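Local coordinates for protein geranylgeranyl pyrophosphate synthase (Corynebacterium glutamicum, PDB 3LK5) that probably joins small isoprenoid diphosphates into longer prenyl chains with the help of magnesium ions, as in other trans-prenyltransferases, at residues 54-57 with 58-62; 69-72 with 73-76; 178-181 with 182-186; 224-227 with 228-232; 351-355 with 356-360. All blocks are in the same frame, centred on the assembly; numbering follows the deposited sequence.

All five contacts are local, each within one helix or at one of its ends, and they follow one another along the chain in an all-helical subunit of the polyprenyl synthetase fold. Contact 1 closes helix 45-59 and stands apart, its centre about 23 Å from that of contact 2, and it lies nearest two of the magnesium-binding aspartates, D108 and D112. The others form a chain of neighbours. Contact 2, on helix 65-78, packs against contact 4 on helix 205-231 (centres about 6 Å apart) and against contact 5 at the start of helix 355-369 (about 10 Å). Contact 4 in turn meets contact 3, on helix 170-199, which carries the packing on to the second subunit.

Contact 1: 54-57 with 58-62; sequences LRSF and VLNGG
Three backbone bonds tie L54-F57 to the residues that follow: V58 N to L54 O, L59 N to R55 O and N60 N to S56 O. They form the last turn of helix 45-59 in this all-helical prenyl synthase fold. The third is the most bent of them, 134° at the hydrogen, as expected where N60 begins to leave helical geometry. Asparagine suits such an exit because its short side chain can lie close to the backbone: ND2 of N60 comes within 3.6 Å of CA of S56, while OD1 makes a weak hydrogen bond to R26. S56 turns its hydroxyl back to A52 O, a common way for serine to settle on a helix surface.

R55 stretches out fully from CG to NE, and its guanidinium forms a salt bridge with D34 of helix 21-43. L59 packs along the arginine: its CD1 lies 3.7 Å from CG of R55 on the aliphatic stem and also 3.6 Å from NE, where the guanidinium begins. An arginine fits here because its methylene chain can pack against leucine while its charged end reaches an acid on the next helix. L59 also touches L29 and T30 of that helix.

On the other side of the turn L54, V58 and F57 face helix 87-111, which carries the magnesium-binding D108. The F57 side chain lies about 9 Å from that of D108 and packs on L105 and I106. The branched V58 reaches back along the helix, its CG2 beside the backbone N and 3.8 Å from CD1 of L54.

Contact 2: 69-72 with 73-76; sequences YAWA and GFLA
W71 lays one face of its indole against L75, one turn further on. CD1 of L75 sits 3.9 Å from the centroid of the five-membered ring, 27° off the normal, in a CH-pi contact, and CD2 reaches the six-membered ring, 3.7 Å from CZ2 of W71. The leucine can straddle both rings because its CG stands beside the backbone N (chi1 -66°), which turns the two methyls back toward the preceding turn. F74 approaches differently. Its ring plane is only 15° from that of the indole, but the two rings are displaced past one another, the centroid of the F74 ring 5.6 Å from that of the W71 six-membered ring, and they meet at their rims, CD2 of F74 against CZ3 of W71 at 3.6 Å.

These residues occupy the middle of helix 65-78, a buried helix of the prenyl synthase fold, and regular backbone bonds run from G73, F74, L75 and A76 back to Y69, A70, W71 and A72. W71 stacks on F21 of helix 21-43 and meets F11 of the N-terminal segment before it, while F74 packs on V90 of helix 87-111. The small A70 and A72 suit close approach, to A94 of helix 87-111 and L361 of helix 355-369 respectively. W71 NE1 is buried, and nothing polar takes its hydrogen; the nearest atom across this turn is CD1 of L75, 3.5 Å away.

Contact 3: 178-181 with 182-186; sequences DAWR and GMRTE
D178 touches the following turn through its backbone, with O accepting the N-H of G182. Its carboxylate stays within its own turn and takes a salt bridge from R181, NH1 to OD1 at 3.1 Å, on the anti side of the oxygen. A179 O receives M183 N in the regular helical pattern.

W180 carries most of the side-chain contact. Over one face of its indole lie CE of the selenomethionine M183, 4.0 Å from the centroid of the six-membered ring, and CD of R184, 3.5 Å from that of the five-membered ring, both as CH-pi contacts. R184 bends at chi2 and chi3, bringing its guanidinium alongside the NE1-CD1 rim of the indole, with W180 NE1 over the margin of its face and the two planes 20° apart. NH1 of R184 then donates to W180 O at 3.1 Å, arriving well above the carbonyl plane, while R184 N makes a weak bond to the same oxygen. W180 NE1 and R184 NE both turn to E160 of the same chain, an acid well placed to satisfy two neighbouring donors.

This part of helix 170-199 lies at the dimer interface of the prenyl synthase: R184 NH1, R181 NE and T185 OG1 are bonded to D161, D165 and W158 of the second subunit respectively. R181 O accepts a weak bond from T185 N. A water 2.7 Å from R181 O donates to that oxygen and accepts the hydroxyl of T185.

Contact 4: 224-227 with 228-232; sequences PLHL and GASIA
H226 O accepts S230 N at 2.8 Å, and S230 OG lies 3.1 Å from H226 O. This is helix 205-231 of the all-helical prenyl synthase fold, close to its C-terminal end, and the regular pattern continues on either side: G228 N donates to P224 O, A229 N to L225 O and I231 N to L227 O. P224, with no N-H to give, leaves the bond to the preceding turn unmade, and the helix is kinked there.

Near the end of the helix two carbonyls find an arginine: S230 O takes NE of R175 and I231 O takes NH1, linking the end to helix 170-199. The imidazole of H226 has its ND1 bonded to R223. Another atom of that ring comes near the serine, with CD2 of H226 3.3 Å from OG of S230.

L227 and I231 point apolar chains at T176 of helix 170-199, as suits a buried face. Between themselves they touch lightly, CG of L227 lying 4.2 Å from CD1 of I231.

Contact 5: 351-355 with 356-360; sequences VDIPD and EVRAQ
R358 reaches back over the loop that leads into its own helix. Its chain runs straight from the backbone as far as CD and bends at chi3 (-79°), which swings the guanidinium against residues 351-353. NH2 of R358 comes 2.8 Å from V351 O, close to the guanidinium plane, and is hydrogen-bonded to L348 O. One face of the group rests on I353, whose CB lies 3.9 Å from NH2 of R358. Arginine suits the place because its long chain lets a flat donor group reach L348 O while lying against I353.

D355, the first helical residue, accepts A359 N at its carbonyl. Its carboxylate stands near R358, with OD1 of D355 4.2 Å from NH1 of R358, too far for a salt bridge; the opposite charges probably attract weakly, and an acid at this end is consistent with the helix dipole.

I353 points its beta-branched chain at the helix: CG2 lies 3.9 Å from CB of V357, the two side chains crossing at about a right angle. V357 also packs beside P354, 4.0 Å from CG2 to CB of the proline, and on L75 and A76 of helix 65-78. With P354 in the N-cap position and its O accepting R358 N at 3.0 Å, the arrangement is that of a loop turning into the N-terminus of an alpha-helix, here helix 355-369.

Contact 1: 54-57 with 58-62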
# COMPACT_ATOMS: atom_id res chain seq x y z
N LEU A 54 13.21 -7.17 3.19
CA LEU A 54 12.80 -5.80 2.93
C LEU A 54 13.82 -4.83 3.54
O LEU A 54 14.18 -3.82 2.92
CB LEU A 54 11.36 -5.56 3.51
CG LEU A 54 10.85 -4.11 3.46
CD1 LEU A 54 10.81 -3.59 2.04
CD2 LEU A 54 9.47 -3.95 4.15
N ARG A 55 14.27 -5.14 4.76
CA ARG A 55 15.27 -4.34 5.47
C ARG A 55 16.54 -4.18 4.64
O ARG A 55 17.04 -3.05 4.48
CB ARG A 55 15.60 -4.96 6.82
CG ARG A 55 16.68 -4.18 7.58
CD ARG A 55 17.17 -4.94 8.80
NE ARG A 55 18.22 -4.18 9.50
CZ ARG A 55 18.03 -3.54 10.65
NH1 ARG A 55 16.85 -3.58 11.26
NH2 ARG A 55 19.04 -2.88 11.21
N SER A 56 17.08 -5.30 4.13
CA SER A 56 18.26 -5.23 3.26
C SER A 56 18.02 -4.35 2.05
O SER A 56 18.89 -3.56 1.66
CB SER A 56 18.71 -6.62 2.79
OG SER A 56 19.07 -7.40 3.91
N PHE A 57 16.85 -4.50 1.44
CA PHE A 57 16.55 -3.75 0.23
C PHE A 57 16.51 -2.23 0.50
O PHE A 57 17.05 -1.44 -0.27
CB PHE A 57 15.23 -4.25 -0.37
CG PHE A 57 14.86 -3.62 -1.68
CD1 PHE A 57 15.52 -3.98 -2.86
CD2 PHE A 57 13.84 -2.68 -1.74
CE1 PHE A 57 15.17 -3.39 -4.09
CE2 PHE A 57 13.48 -2.08 -2.95
CZ PHE A 57 14.14 -2.44 -4.14
N VAL A 58 15.89 -1.85 1.62
CA VAL A 58 15.69 -0.44 1.97
C VAL A 58 17.03 0.18 2.41
O VAL A 58 17.37 1.32 2.06
CB VAL A 58 14.64 -0.35 3.15
CG1 VAL A 58 14.60 1.04 3.78
CG2 VAL A 58 13.24 -0.74 2.63
N LEU A 59 17.77 -0.58 3.23
CA LEU A 59 19.01 -0.02 3.78
C LEU A 59 20.19 -0.01 2.80
O LEU A 59 21.05 0.89 2.89
CB LEU A 59 19.42 -0.71 5.08
CG LEU A 59 18.47 -0.62 6.27
CD1 LEU A 59 19.07 -1.38 7.46
CD2 LEU A 59 18.12 0.84 6.65
N ASN A 60 20.24 -0.97 1.87
CA ASN A 60 21.52 -1.26 1.19
C ASN A 60 21.72 -0.68 -0.18
O ASN A 60 22.68 -1.04 -0.89
CB ASN A 60 21.82 -2.77 1.13
CG ASN A 60 21.99 -3.37 2.50
OD1 ASN A 60 22.38 -2.69 3.45
ND2 ASN A 60 21.71 -4.66 2.61
N GLY A 61 20.84 0.24 -0.55
CA GLY A 61 21.07 1.00 -1.76
C GLY A 61 20.01 2.06 -1.87
O GLY A 61 19.06 2.07 -1.08
N GLY A 62 20.14 2.92 -2.86
CA GLY A 62 19.26 4.06 -3.05
C GLY A 62 20.07 5.35 -3.00
O GLY A 62 20.95 5.49 -2.14

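Contact 2: 69-72 with 73-76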
# COMPACT_ATOMS: atom_id res chain seq x y z
N TYR A 69 15.35 16.03 -1.25
CA TYR A 69 14.51 17.14 -1.66
C TYR A 69 13.54 17.59 -0.59
O TYR A 69 13.31 18.78 -0.46
CB TYR A 69 13.78 16.85 -3.00
CG TYR A 69 14.61 17.25 -4.21
CD1 TYR A 69 14.97 16.31 -5.16
CD2 TYR A 69 15.03 18.58 -4.39
CE1 TYR A 69 15.72 16.67 -6.28
CE2 TYR A 69 15.76 18.95 -5.49
CZ TYR A 69 16.09 18.00 -6.44
OH TYR A 69 16.82 18.37 -7.55
N ALA A 70 12.96 16.66 0.19
CA ALA A 70 12.13 17.06 1.30
C ALA A 70 12.93 17.93 2.30
O ALA A 70 12.45 18.97 2.79
CB ALA A 70 11.52 15.82 2.01
N TRP A 71 14.14 17.47 2.63
CA TRP A 71 15.01 18.22 3.52
C TRP A 71 15.35 19.60 2.97
O TRP A 71 15.31 20.58 3.70
CB TRP A 71 16.27 17.38 3.81
CG TRP A 71 17.30 18.05 4.71
CD1 TRP A 71 18.62 18.29 4.39
CD2 TRP A 71 17.13 18.48 6.07
NE1 TRP A 71 19.26 18.88 5.45
CE2 TRP A 71 18.38 19.00 6.49
CE3 TRP A 71 16.06 18.49 6.97
CZ2 TRP A 71 18.57 19.56 7.77
CZ3 TRP A 71 16.24 19.03 8.24
CH2 TRP A 71 17.51 19.56 8.63
N ALA A 72 15.66 19.67 1.69
CA ALA A 72 15.95 20.95 1.04
C ALA A 72 14.75 21.87 1.07
O ALA A 72 14.92 23.08 1.25
CB ALA A 72 16.38 20.71 -0.40
N GLY A 73 13.56 21.33 0.86
CA GLY A 73 12.33 22.15 0.98
C GLY A 73 12.12 22.72 2.37
O GLY A 73 11.73 23.90 2.54
N PHE A 74 12.39 21.90 3.38
CA PHE A 74 12.33 22.35 4.78
C PHE A 74 13.34 23.49 5.01
O PHE A 74 12.99 24.52 5.58
CB PHE A 74 12.62 21.17 5.72
CG PHE A 74 12.66 21.55 7.18
CD1 PHE A 74 11.49 21.69 7.92
CD2 PHE A 74 13.90 21.76 7.81
CE1 PHE A 74 11.52 22.05 9.26
CE2 PHE A 74 13.96 22.12 9.15
CZ PHE A 74 12.75 22.28 9.89
N LEU A 75 14.57 23.30 4.55
CA LEU A 75 15.60 24.31 4.76
C LEU A 75 15.28 25.60 3.98
O LEU A 75 15.49 26.70 4.48
CB LEU A 75 16.98 23.80 4.36
CG LEU A 75 17.54 22.64 5.20
CD1 LEU A 75 18.88 22.23 4.62
CD2 LEU A 75 17.67 23.03 6.69
N ALA A 76 14.78 25.46 2.76
CA ALA A 76 14.39 26.62 1.95
C ALA A 76 13.33 27.50 2.64
O ALA A 76 13.40 28.74 2.56
CB ALA A 76 13.93 26.19 0.54

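Contact 3: 178-181 with 182-186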
# COMPACT_ATOMS: atom_id res chain seq x y z
N ASP A 178 -1.57 18.28 1.97
CA ASP A 178 -1.67 18.57 0.52
C ASP A 178 -0.55 17.87 -0.25
O ASP A 178 -0.79 17.21 -1.28
CB ASP A 178 -1.67 20.09 0.23
CG ASP A 178 -2.97 20.78 0.67
OD1 ASP A 178 -3.99 20.09 0.89
OD2 ASP A 178 -3.00 22.03 0.79
N ALA A 179 0.69 18.01 0.22
CA ALA A 179 1.80 17.41 -0.48
C ALA A 179 1.75 15.90 -0.42
O ALA A 179 2.02 15.23 -1.41
CB ALA A 179 3.16 17.91 0.11
N TRP A 180 1.43 15.36 0.76
CA TRP A 180 1.47 13.90 0.93
C TRP A 180 0.30 13.22 0.22
O TRP A 180 0.48 12.15 -0.43
CB TRP A 180 1.41 13.58 2.43
CG TRP A 180 1.64 12.12 2.82
CD1 TRP A 180 0.68 11.20 3.13
CD2 TRP A 180 2.91 11.49 3.04
NE1 TRP A 180 1.28 10.00 3.52
CE2 TRP A 180 2.64 10.16 3.45
CE3 TRP A 180 4.25 11.93 2.93
CZ2 TRP A 180 3.68 9.23 3.78
CZ3 TRP A 180 5.29 11.03 3.26
CH2 TRP A 180 4.99 9.69 3.67
N ARG A 181 -0.90 13.81 0.34
CA ARG A 181 -2.07 13.29 -0.41
C ARG A 181 -1.77 13.38 -1.93
O ARG A 181 -1.94 12.39 -2.66
CB ARG A 181 -3.33 14.11 -0.07
CG ARG A 181 -4.64 13.61 -0.78
CD ARG A 181 -5.73 14.77 -0.76
NE ARG A 181 -5.86 15.27 0.60
CZ ARG A 181 -5.62 16.53 0.95
NH1 ARG A 181 -5.31 17.47 0.03
NH2 ARG A 181 -5.73 16.86 2.20
N GLY A 182 -1.27 14.54 -2.38
CA GLY A 182 -0.97 14.74 -3.84
C GLY A 182 0.04 13.71 -4.32
O GLY A 182 -0.21 12.98 -5.29
N MSE A 183 1.17 13.58 -3.62
CA MSE A 183 2.26 12.75 -4.06
C MSE A 183 1.85 11.30 -4.29
O MSE A 183 2.21 10.70 -5.30
CB MSE A 183 3.37 12.74 -3.00
CG MSE A 183 4.51 11.86 -3.39
SE MSE A 183 5.86 11.98 -1.94
CE MSE A 183 4.81 11.15 -0.53
N ARG A 184 1.11 10.72 -3.35
CA ARG A 184 0.81 9.26 -3.41
C ARG A 184 -0.23 8.97 -4.49
O ARG A 184 -0.14 7.98 -5.20
CB ARG A 184 0.40 8.72 -2.01
CG ARG A 184 1.68 8.59 -1.14
CD ARG A 184 1.45 9.04 0.33
NE ARG A 184 0.37 8.28 1.00
CZ ARG A 184 -0.88 8.72 1.18
NH1 ARG A 184 -1.30 9.91 0.71
NH2 ARG A 184 -1.73 7.95 1.89
N THR A 185 -1.21 9.85 -4.64
CA THR A 185 -2.18 9.62 -5.73
C THR A 185 -1.48 9.82 -7.09
O THR A 185 -1.72 9.07 -8.04
CB THR A 185 -3.41 10.51 -5.55
OG1 THR A 185 -4.15 9.99 -4.43
CG2 THR A 185 -4.32 10.47 -6.82
N GLU A 186 -0.64 10.86 -7.16
CA GLU A 186 0.04 11.19 -8.43
C GLU A 186 0.98 10.08 -8.90
O GLU A 186 0.98 9.71 -10.09
CB GLU A 186 0.76 12.55 -8.30
CG GLU A 186 -0.24 13.72 -8.35
CD GLU A 186 0.26 15.03 -7.70
OE1 GLU A 186 1.39 15.13 -7.18
OE2 GLU A 186 -0.56 15.97 -7.62
O HOH W 1 -3.04 9.98 -2.09

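Contact 4: 224-227 with 228-232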
# COMPACT_ATOMS: atom_id res chain seq x y z
N PRO A 224 8.17 16.08 -2.81
CA PRO A 224 9.07 16.08 -1.64
C PRO A 224 9.41 17.52 -1.22
O PRO A 224 9.40 17.81 -0.04
CB PRO A 224 10.31 15.32 -2.17
CG PRO A 224 9.65 14.24 -3.07
CD PRO A 224 8.62 15.12 -3.84
N LEU A 225 9.71 18.42 -2.16
CA LEU A 225 9.99 19.84 -1.79
C LEU A 225 8.81 20.44 -1.07
O LEU A 225 8.96 21.12 -0.05
CB LEU A 225 10.25 20.72 -3.04
CG LEU A 225 11.69 20.50 -3.58
CD1 LEU A 225 11.80 21.01 -5.05
CD2 LEU A 225 12.78 21.10 -2.69
N HIS A 226 7.63 20.23 -1.65
CA HIS A 226 6.38 20.71 -1.06
C HIS A 226 6.21 20.18 0.37
O HIS A 226 5.91 20.94 1.29
CB HIS A 226 5.19 20.29 -1.97
CG HIS A 226 3.88 20.89 -1.59
ND1 HIS A 226 2.70 20.58 -2.24
CD2 HIS A 226 3.55 21.73 -0.58
CE1 HIS A 226 1.70 21.22 -1.64
NE2 HIS A 226 2.19 21.93 -0.64
N LEU A 227 6.44 18.88 0.55
CA LEU A 227 6.30 18.28 1.88
C LEU A 227 7.23 18.95 2.92
O LEU A 227 6.79 19.36 4.02
CB LEU A 227 6.60 16.77 1.77
CG LEU A 227 6.64 15.98 3.07
CD1 LEU A 227 5.20 16.07 3.71
CD2 LEU A 227 7.09 14.50 2.83
N GLY A 228 8.51 19.05 2.58
CA GLY A 228 9.50 19.68 3.48
C GLY A 228 9.13 21.12 3.77
O GLY A 228 9.17 21.56 4.93
N ALA A 229 8.76 21.87 2.73
CA ALA A 229 8.35 23.27 2.94
C ALA A 229 7.11 23.42 3.81
O ALA A 229 7.05 24.33 4.65
CB ALA A 229 8.19 24.04 1.58
N SER A 230 6.12 22.53 3.63
CA SER A 230 4.91 22.55 4.47
C SER A 230 5.24 22.26 5.92
O SER A 230 4.69 22.90 6.82
CB SER A 230 3.88 21.52 3.94
OG SER A 230 3.37 21.98 2.70
N ILE A 231 6.16 21.34 6.15
CA ILE A 231 6.57 21.01 7.55
C ILE A 231 7.12 22.27 8.24
O ILE A 231 6.80 22.55 9.42
CB ILE A 231 7.57 19.85 7.59
CG1 ILE A 231 6.86 18.56 7.16
CG2 ILE A 231 8.20 19.66 9.04
CD1 ILE A 231 7.81 17.40 6.83
N ALA A 232 7.88 23.06 7.47
CA ALA A 232 8.52 24.30 7.96
C ALA A 232 7.57 25.49 7.98
O ALA A 232 7.93 26.54 8.51
CB ALA A 232 9.76 24.63 7.12

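Contact 5: 351-355 with 356-360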
# COMPACT_ATOMS: atom_id res chain seq x y z
N VAL A 351 11.87 33.94 -5.34
CA VAL A 351 11.54 34.14 -3.94
C VAL A 351 12.86 34.12 -3.19
O VAL A 351 13.88 33.69 -3.73
CB VAL A 351 10.57 33.01 -3.43
CG1 VAL A 351 11.21 31.65 -3.58
CG2 VAL A 351 10.15 33.26 -1.98
N ASP A 352 12.86 34.60 -1.95
CA ASP A 352 14.07 34.58 -1.16
C ASP A 352 14.29 33.20 -0.54
O ASP A 352 13.40 32.67 0.13
CB ASP A 352 14.06 35.67 -0.08
CG ASP A 352 15.36 35.71 0.71
OD1 ASP A 352 16.45 35.69 0.08
OD2 ASP A 352 15.30 35.74 1.96
N ILE A 353 15.47 32.64 -0.79
CA ILE A 353 15.88 31.33 -0.25
C ILE A 353 17.29 31.53 0.32
O ILE A 353 18.09 32.23 -0.31
CB ILE A 353 15.90 30.29 -1.40
CG1 ILE A 353 14.47 29.89 -1.76
CG2 ILE A 353 16.69 29.03 -1.02
CD1 ILE A 353 14.38 29.21 -3.11
N PRO A 354 17.62 30.93 1.49
CA PRO A 354 18.99 31.15 1.99
C PRO A 354 19.99 30.80 0.89
O PRO A 354 19.75 29.85 0.12
CB PRO A 354 19.11 30.16 3.16
CG PRO A 354 17.70 29.91 3.61
CD PRO A 354 16.84 30.02 2.36
N ASP A 355 21.09 31.56 0.81
CA ASP A 355 22.09 31.39 -0.27
C ASP A 355 22.57 29.96 -0.46
O ASP A 355 22.68 29.48 -1.59
CB ASP A 355 23.36 32.24 -0.00
CG ASP A 355 23.16 33.70 -0.30
OD1 ASP A 355 22.11 34.03 -0.88
OD2 ASP A 355 24.07 34.52 0.03
N GLU A 356 22.91 29.32 0.65
CA GLU A 356 23.48 27.98 0.63
C GLU A 356 22.47 26.93 0.14
O GLU A 356 22.84 25.96 -0.55
CB GLU A 356 24.07 27.63 2.01
CG GLU A 356 23.78 26.22 2.56
CD GLU A 356 24.58 25.12 1.87
OE1 GLU A 356 25.57 25.44 1.16
OE2 GLU A 356 24.23 23.94 2.03
N VAL A 357 21.21 27.11 0.52
CA VAL A 357 20.14 26.21 0.07
C VAL A 357 19.90 26.37 -1.45
O VAL A 357 19.81 25.37 -2.18
CB VAL A 357 18.85 26.43 0.86
CG1 VAL A 357 17.78 25.43 0.42
CG2 VAL A 357 19.13 26.28 2.39
N ARG A 358 19.85 27.62 -1.92
CA ARG A 358 19.71 27.88 -3.35
C ARG A 358 20.83 27.22 -4.14
O ARG A 358 20.59 26.57 -5.17
CB ARG A 358 19.68 29.39 -3.64
CG ARG A 358 19.51 29.70 -5.12
CD ARG A 358 19.42 31.20 -5.40
NE ARG A 358 18.09 31.74 -5.12
CZ ARG A 358 17.85 32.63 -4.15
NH1 ARG A 358 18.87 33.04 -3.40
NH2 ARG A 358 16.63 33.12 -3.93
N ALA A 359 22.06 27.42 -3.66
CA ALA A 359 23.25 26.86 -4.28
C ALA A 359 23.15 25.36 -4.42
O ALA A 359 23.45 24.77 -5.46
CB ALA A 359 24.53 27.25 -3.47
N GLN A 360 22.72 24.72 -3.35
CA GLN A 360 22.59 23.28 -3.39
C GLN A 360 21.40 22.81 -4.25
O GLN A 360 21.48 21.74 -4.88
CB GLN A 360 22.52 22.73 -1.97
CG GLN A 360 23.82 22.88 -1.17
CD GLN A 360 25.07 22.58 -2.00
OE1 GLN A 360 25.27 21.46 -2.49
NE2 GLN A 360 25.91 23.59 -2.18